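Long-range contacts in long form salivary protein D7L1 (Aedes aegypti, PDB 3DYE), which binds and sequesters host biogenic amines and eicosanoids in separate pockets, modulating blood feeding by female mosquitoes: residues 189-194 / 242-247; 159-164 / 183-188; 150-155 / 266-271. All coordinates share one frame; numbering follows the deposited sequence.

Interaction 1 (189-194 / 242-247). With LNR (L-norepinephrine), chain F.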
loop_
_atom_site.group_PDB
_atom_site.type_symbol
_atom_site.label_atom_id
_atom_site.label_comp_id
_atom_site.label_asym_id
_atom_site.label_seq_id
_atom_site.Cartn_x
_atom_site.Cartn_y
_atom_site.Cartn_z
ATOM N N HIS A 189 -17.251 0.893 6.053
ATOM C CA HIS A 189 -16.507 2.002 5.474
ATOM C C HIS A 189 -15.142 2.159 6.155
ATOM O O HIS A 189 -14.119 2.305 5.494
ATOM C CB HIS A 189 -17.318 3.295 5.588
ATOM C CG HIS A 189 -16.520 4.530 5.303
ATOM N ND1 HIS A 189 -16.135 4.890 4.029
ATOM C CD2 HIS A 189 -16.015 5.474 6.131
ATOM C CE1 HIS A 189 -15.434 6.007 4.083
ATOM N NE2 HIS A 189 -15.342 6.380 5.348
ATOM N N THR A 190 -15.141 2.119 7.483
ATOM C CA THR A 190 -13.914 2.285 8.248
ATOM C C THR A 190 -12.950 1.123 7.993
ATOM O O THR A 190 -11.734 1.316 7.949
ATOM C CB THR A 190 -14.224 2.493 9.746
ATOM O OG1 THR A 190 -15.034 3.669 9.884
ATOM C CG2 THR A 190 -12.951 2.686 10.541
ATOM N N ASP A 191 -13.499 -0.071 7.793
ATOM C CA ASP A 191 -12.701 -1.216 7.364
ATOM C C ASP A 191 -12.012 -0.966 6.020
ATOM O O ASP A 191 -10.823 -1.267 5.855
ATOM C CB ASP A 191 -13.562 -2.473 7.291
ATOM C CG ASP A 191 -12.746 -3.699 6.971
ATOM O OD1 ASP A 191 -11.900 -4.078 7.806
ATOM O OD2 ASP A 191 -12.931 -4.261 5.874
ATOM N N CYS A 192 -12.764 -0.405 5.076
ATOM C CA CYS A 192 -12.249 -0.033 3.759
ATOM C C CYS A 192 -11.088 0.944 3.889
ATOM O O CYS A 192 -10.042 0.768 3.250
ATOM C CB CYS A 192 -13.373 0.573 2.906
ATOM S SG CYS A 192 -12.926 1.082 1.219
ATOM N N VAL A 193 -11.268 1.976 4.708
ATOM C CA VAL A 193 -10.236 3.011 4.841
ATOM C C VAL A 193 -9.008 2.449 5.559
ATOM O O VAL A 193 -7.884 2.588 5.074
ATOM C CB VAL A 193 -10.764 4.293 5.554
ATOM C CG1 VAL A 193 -9.635 5.303 5.769
ATOM C CG2 VAL A 193 -11.873 4.939 4.727
ATOM N N MET A 194 -9.230 1.797 6.698
ATOM C CA MET A 194 -8.116 1.329 7.533
ATOM C C MET A 194 -7.254 0.300 6.798
ATOM O O MET A 194 -6.028 0.314 6.912
ATOM C CB MET A 194 -8.618 0.784 8.877
ATOM C CG MET A 194 -9.256 1.858 9.774
ATOM S SD MET A 194 -8.037 2.955 10.540
ATOM C CE MET A 194 -7.496 1.924 11.905
ATOM N N GLU A 242 -15.413 -5.958 12.860
ATOM C CA GLU A 242 -15.425 -4.759 13.708
ATOM C C GLU A 242 -14.027 -4.236 14.052
ATOM O O GLU A 242 -13.892 -3.147 14.615
ATOM C CB GLU A 242 -16.191 -5.068 14.996
ATOM C CG GLU A 242 -16.817 -3.865 15.681
ATOM C CD GLU A 242 -18.072 -4.231 16.452
ATOM O OE1 GLU A 242 -18.122 -3.961 17.670
ATOM O OE2 GLU A 242 -19.004 -4.798 15.837
ATOM N N LYS A 243 -12.992 -5.003 13.707
ATOM C CA LYS A 243 -11.639 -4.698 14.168
ATOM C C LYS A 243 -11.123 -3.336 13.708
ATOM O O LYS A 243 -10.601 -2.572 14.521
ATOM C CB LYS A 243 -10.647 -5.802 13.793
ATOM C CG LYS A 243 -9.451 -5.834 14.739
ATOM C CD LYS A 243 -8.386 -6.824 14.328
ATOM C CE LYS A 243 -8.744 -8.245 14.729
ATOM N NZ LYS A 243 -7.572 -9.148 14.514
ATOM N N SER A 244 -11.281 -3.033 12.420
ATOM C CA SER A 244 -10.819 -1.756 11.865
ATOM C C SER A 244 -11.517 -0.591 12.548
ATOM O O SER A 244 -10.874 0.368 12.971
ATOM C CB SER A 244 -11.058 -1.688 10.354
ATOM O OG SER A 244 -10.168 -2.529 9.635
ATOM N N TRP A 245 -12.839 -0.682 12.643
ATOM C CA TRP A 245 -13.634 0.327 13.338
ATOM C C TRP A 245 -13.188 0.481 14.793
ATOM O O TRP A 245 -13.050 1.601 15.277
ATOM C CB TRP A 245 -15.124 0.001 13.232
ATOM C CG TRP A 245 -16.021 0.906 14.018
ATOM C CD1 TRP A 245 -16.476 2.140 13.652
ATOM C CD2 TRP A 245 -16.585 0.635 15.305
ATOM N NE1 TRP A 245 -17.289 2.656 14.631
ATOM C CE2 TRP A 245 -17.374 1.753 15.658
ATOM C CE3 TRP A 245 -16.503 -0.446 16.194
ATOM C CZ2 TRP A 245 -18.078 1.823 16.866
ATOM C CZ3 TRP A 245 -17.204 -0.375 17.402
ATOM C CH2 TRP A 245 -17.981 0.754 17.721
ATOM N N HIS A 246 -12.954 -0.640 15.472
ATOM C CA HIS A 246 -12.462 -0.620 16.851
ATOM C C HIS A 246 -11.238 0.292 17.007
ATOM O O HIS A 246 -11.235 1.178 17.848
ATOM C CB HIS A 246 -12.115 -2.023 17.346
ATOM C CG HIS A 246 -11.435 -2.025 18.682
ATOM N ND1 HIS A 246 -12.104 -1.749 19.854
ATOM C CD2 HIS A 246 -10.143 -2.232 19.027
ATOM C CE1 HIS A 246 -11.255 -1.798 20.866
ATOM N NE2 HIS A 246 -10.055 -2.078 20.388
ATOM N N TYR A 247 -10.209 0.073 16.194
ATOM C CA TYR A 247 -8.974 0.852 16.319
ATOM C C TYR A 247 -9.121 2.303 15.889
ATOM O O TYR A 247 -8.495 3.191 16.478
ATOM C CB TYR A 247 -7.825 0.191 15.555
ATOM C CG TYR A 247 -7.346 -1.042 16.266
ATOM C CD1 TYR A 247 -6.562 -0.939 17.419
ATOM C CD2 TYR A 247 -7.702 -2.307 15.818
ATOM C CE1 TYR A 247 -6.127 -2.060 18.092
ATOM C CE2 TYR A 247 -7.265 -3.446 16.485
ATOM C CZ TYR A 247 -6.478 -3.315 17.618
ATOM O OH TYR A 247 -6.044 -4.432 18.289
HETATM O OAC LNR F . -14.064 8.864 5.299
HETATM C CAJ LNR F . -13.337 9.218 6.392
HETATM C CAG LNR F . -12.635 10.422 6.421
HETATM C CAI LNR F . -13.277 8.402 7.505
HETATM O OAB LNR F . -13.944 7.216 7.556
HETATM C CAE LNR F . -12.522 8.813 8.595
HETATM C CAF LNR F . -11.885 9.937 8.581
HETATM C CAK LNR F . -11.902 10.738 7.566
HETATM C CAL LNR F . -11.123 11.996 7.671
HETATM O OAD LNR F . -11.827 12.886 8.534
HETATM C CAH LNR F . -10.884 12.662 6.318
HETATM N NAA LNR F . -9.807 13.630 6.430
HETATM O O HOH W 1 -11.713 -5.012 10.323
#

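Interaction 2 (159-164 / 183-188)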
loop_
_atom_site.group_PDB
_atom_site.type_symbol
_atom_site.label_atom_id
_atom_site.label_comp_id
_atom_site.label_asym_id
_atom_site.label_seq_id
_atom_site.Cartn_x
_atom_site.Cartn_y
_atom_site.Cartn_z
ATOM N N ASN A 159 -17.096 7.027 -1.622
ATOM C CA ASN A 159 -17.996 6.871 -2.777
ATOM C C ASN A 159 -18.674 5.509 -2.813
ATOM O O ASN A 159 -19.812 5.382 -3.258
ATOM C CB ASN A 159 -17.246 7.115 -4.085
ATOM C CG ASN A 159 -16.840 8.563 -4.269
ATOM O OD1 ASN A 159 -17.247 9.447 -3.506
ATOM N ND2 ASN A 159 -16.018 8.814 -5.285
ATOM N N LYS A 160 -17.963 4.497 -2.330
ATOM C CA LYS A 160 -18.469 3.143 -2.281
ATOM C C LYS A 160 -19.612 3.010 -1.264
ATOM O O LYS A 160 -20.626 2.366 -1.543
ATOM C CB LYS A 160 -17.318 2.179 -1.963
ATOM C CG LYS A 160 -17.702 0.716 -1.939
ATOM C CD LYS A 160 -16.487 -0.177 -1.747
ATOM C CE LYS A 160 -16.936 -1.626 -1.604
ATOM N NZ LYS A 160 -15.771 -2.544 -1.463
ATOM N N TYR A 161 -19.455 3.641 -0.100
ATOM C CA TYR A 161 -20.388 3.428 1.010
ATOM C C TYR A 161 -21.381 4.555 1.245
ATOM O O TYR A 161 -22.460 4.334 1.802
ATOM C CB TYR A 161 -19.617 3.094 2.289
ATOM C CG TYR A 161 -18.881 1.785 2.165
ATOM C CD1 TYR A 161 -19.553 0.574 2.312
ATOM C CD2 TYR A 161 -17.520 1.757 1.868
ATOM C CE1 TYR A 161 -18.888 -0.638 2.179
ATOM C CE2 TYR A 161 -16.840 0.549 1.734
ATOM C CZ TYR A 161 -17.536 -0.645 1.891
ATOM O OH TYR A 161 -16.873 -1.841 1.760
ATOM N N TYR A 162 -21.014 5.756 0.811
ATOM C CA TYR A 162 -21.888 6.917 0.895
ATOM C C TYR A 162 -21.931 7.588 -0.481
ATOM O O TYR A 162 -21.383 8.675 -0.663
ATOM C CB TYR A 162 -21.385 7.870 1.984
ATOM C CG TYR A 162 -21.248 7.187 3.324
ATOM C CD1 TYR A 162 -22.305 7.184 4.236
ATOM C CD2 TYR A 162 -20.067 6.525 3.674
ATOM C CE1 TYR A 162 -22.183 6.549 5.468
ATOM C CE2 TYR A 162 -19.941 5.882 4.903
ATOM C CZ TYR A 162 -21.004 5.900 5.785
ATOM O OH TYR A 162 -20.884 5.267 6.994
ATOM N N PRO A 163 -22.580 6.930 -1.457
ATOM C CA PRO A 163 -22.496 7.343 -2.858
ATOM C C PRO A 163 -23.123 8.702 -3.130
ATOM O O PRO A 163 -24.145 9.056 -2.539
ATOM C CB PRO A 163 -23.273 6.251 -3.602
ATOM C CG PRO A 163 -23.437 5.132 -2.629
ATOM C CD PRO A 163 -23.454 5.755 -1.287
ATOM N N ALA A 164 -22.497 9.459 -4.026
ATOM C CA ALA A 164 -23.059 10.722 -4.486
ATOM C C ALA A 164 -24.448 10.493 -5.086
ATOM O O ALA A 164 -24.692 9.478 -5.752
ATOM C CB ALA A 164 -22.122 11.378 -5.499
ATOM N N ASP A 183 -22.963 2.373 13.216
ATOM C CA ASP A 183 -23.778 1.481 12.404
ATOM C C ASP A 183 -22.912 0.562 11.539
ATOM O O ASP A 183 -21.739 0.864 11.286
ATOM C CB ASP A 183 -24.710 2.317 11.527
ATOM C CG ASP A 183 -23.942 3.206 10.570
ATOM O OD1 ASP A 183 -23.509 4.305 10.963
ATOM O OD2 ASP A 183 -23.742 2.788 9.420
ATOM N N ALA A 184 -23.503 -0.542 11.073
ATOM C CA ALA A 184 -22.811 -1.510 10.205
ATOM C C ALA A 184 -22.137 -0.862 8.995
ATOM O O ALA A 184 -20.989 -1.182 8.668
ATOM C CB ALA A 184 -23.771 -2.615 9.753
ATOM N N LEU A 185 -22.848 0.050 8.337
ATOM C CA LEU A 185 -22.319 0.713 7.143
ATOM C C LEU A 185 -21.027 1.466 7.459
ATOM O O LEU A 185 -20.033 1.341 6.739
ATOM C CB LEU A 185 -23.361 1.655 6.528
ATOM C CG LEU A 185 -22.908 2.520 5.344
ATOM C CD1 LEU A 185 -22.565 1.664 4.139
ATOM C CD2 LEU A 185 -24.019 3.496 5.008
ATOM N N PHE A 186 -21.033 2.221 8.553
ATOM C CA PHE A 186 -19.831 2.950 8.951
ATOM C C PHE A 186 -18.679 2.021 9.312
ATOM O O PHE A 186 -17.527 2.317 9.007
ATOM C CB PHE A 186 -20.096 3.914 10.107
ATOM C CG PHE A 186 -18.901 4.761 10.461
ATOM C CD1 PHE A 186 -18.474 5.767 9.603
ATOM C CD2 PHE A 186 -18.203 4.549 11.653
ATOM C CE1 PHE A 186 -17.361 6.562 9.921
ATOM C CE2 PHE A 186 -17.101 5.332 11.988
ATOM C CZ PHE A 186 -16.673 6.344 11.118
ATOM N N LYS A 187 -18.989 0.897 9.962
ATOM C CA LYS A 187 -17.951 -0.073 10.309
ATOM C C LYS A 187 -17.306 -0.655 9.046
ATOM O O LYS A 187 -16.091 -0.849 8.997
ATOM C CB LYS A 187 -18.514 -1.177 11.218
ATOM C CG LYS A 187 -18.893 -0.677 12.628
ATOM C CD LYS A 187 -19.459 -1.778 13.527
ATOM C CE LYS A 187 -19.886 -1.205 14.880
ATOM N NZ LYS A 187 -20.465 -2.242 15.798
ATOM N N GLU A 188 -18.126 -0.903 8.025
ATOM C CA GLU A 188 -17.656 -1.388 6.725
ATOM C C GLU A 188 -16.791 -0.354 6.036
ATOM O O GLU A 188 -15.742 -0.680 5.490
ATOM C CB GLU A 188 -18.836 -1.736 5.816
ATOM C CG GLU A 188 -19.670 -2.921 6.288
ATOM C CD GLU A 188 -20.641 -3.414 5.227
ATOM O OE1 GLU A 188 -20.259 -3.416 4.036
ATOM O OE2 GLU A 188 -21.777 -3.809 5.584
HETATM O O HOH W 2 -14.887 -2.832 3.821
HETATM O O HOH W 3 -23.095 5.211 8.468
#

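Interaction 3 (150-155 / 266-271). With LNR (L-norepinephrine), chain F.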
loop_
_atom_site.group_PDB
_atom_site.type_symbol
_atom_site.label_atom_id
_atom_site.label_comp_id
_atom_site.label_asym_id
_atom_site.label_seq_id
_atom_site.Cartn_x
_atom_site.Cartn_y
_atom_site.Cartn_z
ATOM N N LYS A 150 -4.447 8.273 -8.990
ATOM C CA LYS A 150 -4.780 9.696 -8.783
ATOM C C LYS A 150 -6.074 9.927 -7.985
ATOM O O LYS A 150 -6.572 11.053 -7.904
ATOM C CB LYS A 150 -4.791 10.465 -10.112
ATOM C CG LYS A 150 -3.404 10.593 -10.765
ATOM C CD LYS A 150 -3.474 10.997 -12.234
ATOM C CE LYS A 150 -3.764 9.787 -13.128
ATOM N NZ LYS A 150 -3.585 10.069 -14.588
ATOM N N GLN A 151 -6.598 8.863 -7.382
ATOM C CA GLN A 151 -7.789 8.974 -6.543
ATOM C C GLN A 151 -7.417 8.729 -5.088
ATOM O O GLN A 151 -6.789 7.725 -4.762
ATOM C CB GLN A 151 -8.862 7.970 -6.983
ATOM C CG GLN A 151 -10.082 7.940 -6.061
ATOM C CD GLN A 151 -11.081 6.860 -6.432
ATOM O OE1 GLN A 151 -10.702 5.756 -6.814
ATOM N NE2 GLN A 151 -12.370 7.179 -6.320
ATOM N N SER A 152 -7.802 9.660 -4.216
ATOM C CA SER A 152 -7.653 9.484 -2.780
ATOM C C SER A 152 -8.279 8.149 -2.347
ATOM O O SER A 152 -9.393 7.824 -2.760
ATOM C CB SER A 152 -8.362 10.639 -2.079
ATOM O OG SER A 152 -8.755 10.285 -0.778
ATOM N N TYR A 153 -7.579 7.372 -1.526
ATOM C CA TYR A 153 -8.196 6.134 -1.038
ATOM C C TYR A 153 -9.440 6.414 -0.177
ATOM O O TYR A 153 -10.400 5.628 -0.170
ATOM C CB TYR A 153 -7.199 5.237 -0.309
ATOM C CG TYR A 153 -7.533 3.775 -0.510
ATOM C CD1 TYR A 153 -6.815 2.993 -1.417
ATOM C CD2 TYR A 153 -8.594 3.182 0.188
ATOM C CE1 TYR A 153 -7.140 1.649 -1.620
ATOM C CE2 TYR A 153 -8.930 1.862 -0.006
ATOM C CZ TYR A 153 -8.201 1.093 -0.917
ATOM O OH TYR A 153 -8.548 -0.231 -1.104
ATOM N N PHE A 154 -9.415 7.533 0.545
ATOM C CA PHE A 154 -10.561 7.951 1.355
ATOM C C PHE A 154 -11.765 8.196 0.458
ATOM O O PHE A 154 -12.869 7.739 0.764
ATOM C CB PHE A 154 -10.239 9.222 2.144
ATOM C CG PHE A 154 -9.350 8.997 3.337
ATOM C CD1 PHE A 154 -9.770 9.378 4.604
ATOM C CD2 PHE A 154 -8.089 8.419 3.199
ATOM C CE1 PHE A 154 -8.956 9.188 5.711
ATOM C CE2 PHE A 154 -7.267 8.216 4.307
ATOM C CZ PHE A 154 -7.703 8.604 5.565
ATOM N N GLU A 155 -11.542 8.909 -0.649
ATOM C CA GLU A 155 -12.602 9.172 -1.628
ATOM C C GLU A 155 -13.177 7.871 -2.179
ATOM O O GLU A 155 -14.395 7.740 -2.335
ATOM C CB GLU A 155 -12.081 10.022 -2.788
ATOM C CG GLU A 155 -13.157 10.337 -3.826
ATOM C CD GLU A 155 -12.578 10.859 -5.123
ATOM O OE1 GLU A 155 -11.923 11.925 -5.092
ATOM O OE2 GLU A 155 -12.784 10.208 -6.171
ATOM N N TYR A 266 -2.823 13.935 6.624
ATOM C CA TYR A 266 -1.679 13.918 5.709
ATOM C C TYR A 266 -1.675 12.631 4.889
ATOM O O TYR A 266 -1.401 12.661 3.691
ATOM C CB TYR A 266 -0.353 14.082 6.465
ATOM C CG TYR A 266 0.874 14.348 5.592
ATOM C CD1 TYR A 266 0.788 15.115 4.425
ATOM C CD2 TYR A 266 2.134 13.858 5.959
ATOM C CE1 TYR A 266 1.930 15.379 3.636
ATOM C CE2 TYR A 266 3.282 14.122 5.183
ATOM C CZ TYR A 266 3.170 14.875 4.025
ATOM O OH TYR A 266 4.300 15.119 3.266
ATOM N N ARG A 267 -1.998 11.507 5.530
ATOM C CA ARG A 267 -2.075 10.230 4.808
ATOM C C ARG A 267 -3.105 10.318 3.681
ATOM O O ARG A 267 -2.854 9.848 2.568
ATOM C CB ARG A 267 -2.398 9.064 5.755
ATOM C CG ARG A 267 -2.403 7.675 5.074
ATOM C CD ARG A 267 -1.143 7.432 4.223
ATOM N NE ARG A 267 -1.113 6.108 3.598
ATOM C CZ ARG A 267 -0.674 5.002 4.198
ATOM N NH1 ARG A 267 -0.222 5.053 5.446
ATOM N NH2 ARG A 267 -0.673 3.844 3.546
ATOM N N GLU A 268 -4.263 10.911 3.976
ATOM C CA GLU A 268 -5.296 11.110 2.947
ATOM C C GLU A 268 -4.729 11.817 1.714
ATOM O O GLU A 268 -4.941 11.368 0.586
ATOM C CB GLU A 268 -6.486 11.892 3.502
ATOM C CG GLU A 268 -7.674 11.940 2.535
ATOM C CD GLU A 268 -8.797 12.859 2.980
ATOM O OE1 GLU A 268 -8.731 13.420 4.093
ATOM O OE2 GLU A 268 -9.761 13.022 2.202
ATOM N N VAL A 269 -4.008 12.917 1.937
ATOM C CA VAL A 269 -3.366 13.670 0.858
ATOM C C VAL A 269 -2.389 12.799 0.062
ATOM O O VAL A 269 -2.410 12.800 -1.174
ATOM C CB VAL A 269 -2.660 14.947 1.394
ATOM C CG1 VAL A 269 -1.809 15.604 0.310
ATOM C CG2 VAL A 269 -3.705 15.940 1.946
ATOM N N ARG A 270 -1.554 12.043 0.770
ATOM C CA ARG A 270 -0.540 11.210 0.117
ATOM C C ARG A 270 -1.147 9.978 -0.565
ATOM O O ARG A 270 -0.580 9.451 -1.526
ATOM C CB ARG A 270 0.575 10.825 1.104
ATOM C CG ARG A 270 1.365 12.043 1.591
ATOM C CD ARG A 270 2.525 11.685 2.516
ATOM N NE ARG A 270 2.048 11.307 3.845
ATOM C CZ ARG A 270 1.971 10.053 4.276
ATOM N NH1 ARG A 270 2.380 9.055 3.506
ATOM N NH2 ARG A 270 1.527 9.798 5.494
ATOM N N SER A 271 -2.308 9.535 -0.081
ATOM C CA SER A 271 -3.006 8.400 -0.687
ATOM C C SER A 271 -3.530 8.745 -2.085
ATOM O O SER A 271 -3.842 7.848 -2.874
ATOM C CB SER A 271 -4.159 7.918 0.207
ATOM O OG SER A 271 -5.335 8.692 0.032
HETATM O OAC LNR F . -14.064 8.864 5.299
HETATM C CAJ LNR F . -13.337 9.218 6.392
HETATM C CAG LNR F . -12.635 10.422 6.421
HETATM C CAI LNR F . -13.277 8.402 7.505
HETATM O OAB LNR F . -13.944 7.216 7.556
HETATM C CAE LNR F . -12.522 8.813 8.595
HETATM C CAF LNR F . -11.885 9.937 8.581
HETATM C CAK LNR F . -11.902 10.738 7.566
HETATM C CAL LNR F . -11.123 11.996 7.671
HETATM O OAD LNR F . -11.827 12.886 8.534
HETATM C CAH LNR F . -10.884 12.662 6.318
HETATM N NAA LNR F . -9.807 13.630 6.430
HETATM O O HOH W 4 -9.645 12.692 -0.248
#

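Interaction 1 (189-194 / 242-247)
Thr190 and Asp191 of helix 184-196 meet Ser244 and Trp245 of helix 243-252 where the two segment axes cross at 80°, 7.9 Å apart at their closest. This is helix-on-helix packing in the all-helical, disulfide-bonded fold of the PBP/GOBP family. Ser244 fills the middle of the crossing. Ser244 CB rests against Asp191 CA, and Ser244 OG donates a hydrogen bond of 3.0 Å to Asp191 OD1. The carboxylate oxygen is met on its anti side, 27° out of plane. A water bridges the same pair, 2.9 Å from Ser244 N, whose N-H it accepts, and 2.7 Å from Asp191 OD1. Asp191 OD1 also forms a salt bridge with Lys195, so its charge has a partner one turn on.

Thr190 sends its methyl across: Thr190 CG2 reaches Trp245 CA at 3.7 Å. Its hydroxyl turns back to Phe186 O in its own helix. Trp245 likewise spends its NE1 elsewhere, on Leu181 O. Met194 bends at chi2 and chi3, which brings Met194 CE to Tyr247 CB at 4.1 Å; the two side chains cross at about a right angle.

On another side of helix 184-196, His189 binds the catechol end of noradrenaline. His189 NE2 donates to noradrenaline OAC at 2.8 Å and 148°, and weakly to OAB at 2.7 Å.

Interaction 2 (159-164 / 183-188)
Tyr161 and Tyr162, at the end of helix 153-161, pack against Leu185, Phe186 and Glu188 in the first turns of helix 184-196. The contact is mainly apolar, with waters at two places, and no direct hydrogen bond crosses it. Tyr162 is the first residue past the helical backbone angles.

Its side chain leaves CB with CG anti to the carbonyl carbon (chi1 -55°), and the ring then runs toward the other helix. Tyr162 CD1 comes first to the Leu185 methyl CD2, and Tyr162 CE1 touches Leu185 CD2 more closely, at 3.6 Å. Tyr162 CZ lies 3.9 Å from Leu185 CG. The tip goes furthest: Tyr162 OH sits 3.2 Å from Phe186 CA and in the plane of the Phe186 ring, at its edge. Tyr162 OH is also hydrogen-bonded to a water at 2.7 Å. That water donates a weak bond to Asp183 OD2. Asp183 OD2, at the N-cap of helix 184-196, accepts from Phe186 N at 2.9 Å and 154°. The water forms a weak link between Tyr162 and the N-cap residue.

Leu185 splits its two methyls between the tyrosines. Leu185 CD1 packs on Tyr161 CD1 at 3.7 Å, at the edge of that ring. The Glu188 carbonyl carbon lies over one face of the Tyr161 ring, toward the rim, and Lys160 CG lies over the opposite face, also toward the rim. Glu188 OE1 comes 3.6 Å from Tyr161 CE1, with the carboxylate plane 80° from the ring plane. A second water links Tyr161 OH to Glu188 O.

The contact closes a short loop of chain that holds helix 172-175. Tyr162 and Phe186 both touch Ile175 of that helix, and Tyr162 also meets the ring of His189, which binds noradrenaline, edge-to-face.

Interaction 3 (150-155 / 266-271)
Phe154 holds CG anti to its carbonyl carbon (chi1 -76°), and Glu268, with CG anti to its backbone N (chi1 -171°), runs extended to meet it. Glu268 CG then lies over one face of the Phe154 ring, 3.8 Å from the centroid, a CH-pi contact. The carboxylate continues nearly parallel to the ring, the planes 18° apart.

Beside this stack, two serine hydroxyls add polar links. Ser271 OG accepts from Tyr153 N at 3.0 Å and donates to Glu268 O at 2.8 Å, so one hydroxyl serves the backbone of both segments. Ser152 is the N-cap of helix 153-161; Ser152 OG accepts from Glu155 N at 3.1 Å. A water joins Ser152 OG, at 2.6 Å, to Glu268 OE2, to which it donates at 2.5 Å.

Noradrenaline lies against both key side chains. Its ring atom CAG sits 3.5 Å from Phe154 CD1, in the plane of the phenylalanine ring, at the edge. Its amine NAA donates to Glu268 OE1 at 2.6 Å. Glu268 OE1 thus receives the amine, while OE2 receives the water and forms a salt bridge with Arg176. Such surroundings would probably keep Glu268 negatively charged, a good match for a cationic biogenic amine.

All three contacts lie in the C-terminal half of the chain, which holds the biogenic amine pocket. Interactions 1 and 2 share helix 184-196, and their centres are about 11 Å apart. Interactions 2 and 3 share helix 153-161, with centres about 17 Å apart. Interaction 3 closes the longest loop, and the other two are nested within it, interaction 2 before interaction 1. Interactions 1 and 2 also touch through a salt bridge between Glu242 and Lys187. Interactions 1 and 3, with centres about 16 Å apart, meet where Val193 packs on Phe154. Interaction 1 binds the catechol hydroxyls through His189; interaction 3 binds the amine through Glu268 and touches the ring through Phe154. The pocket thus draws on distant parts of the sequence.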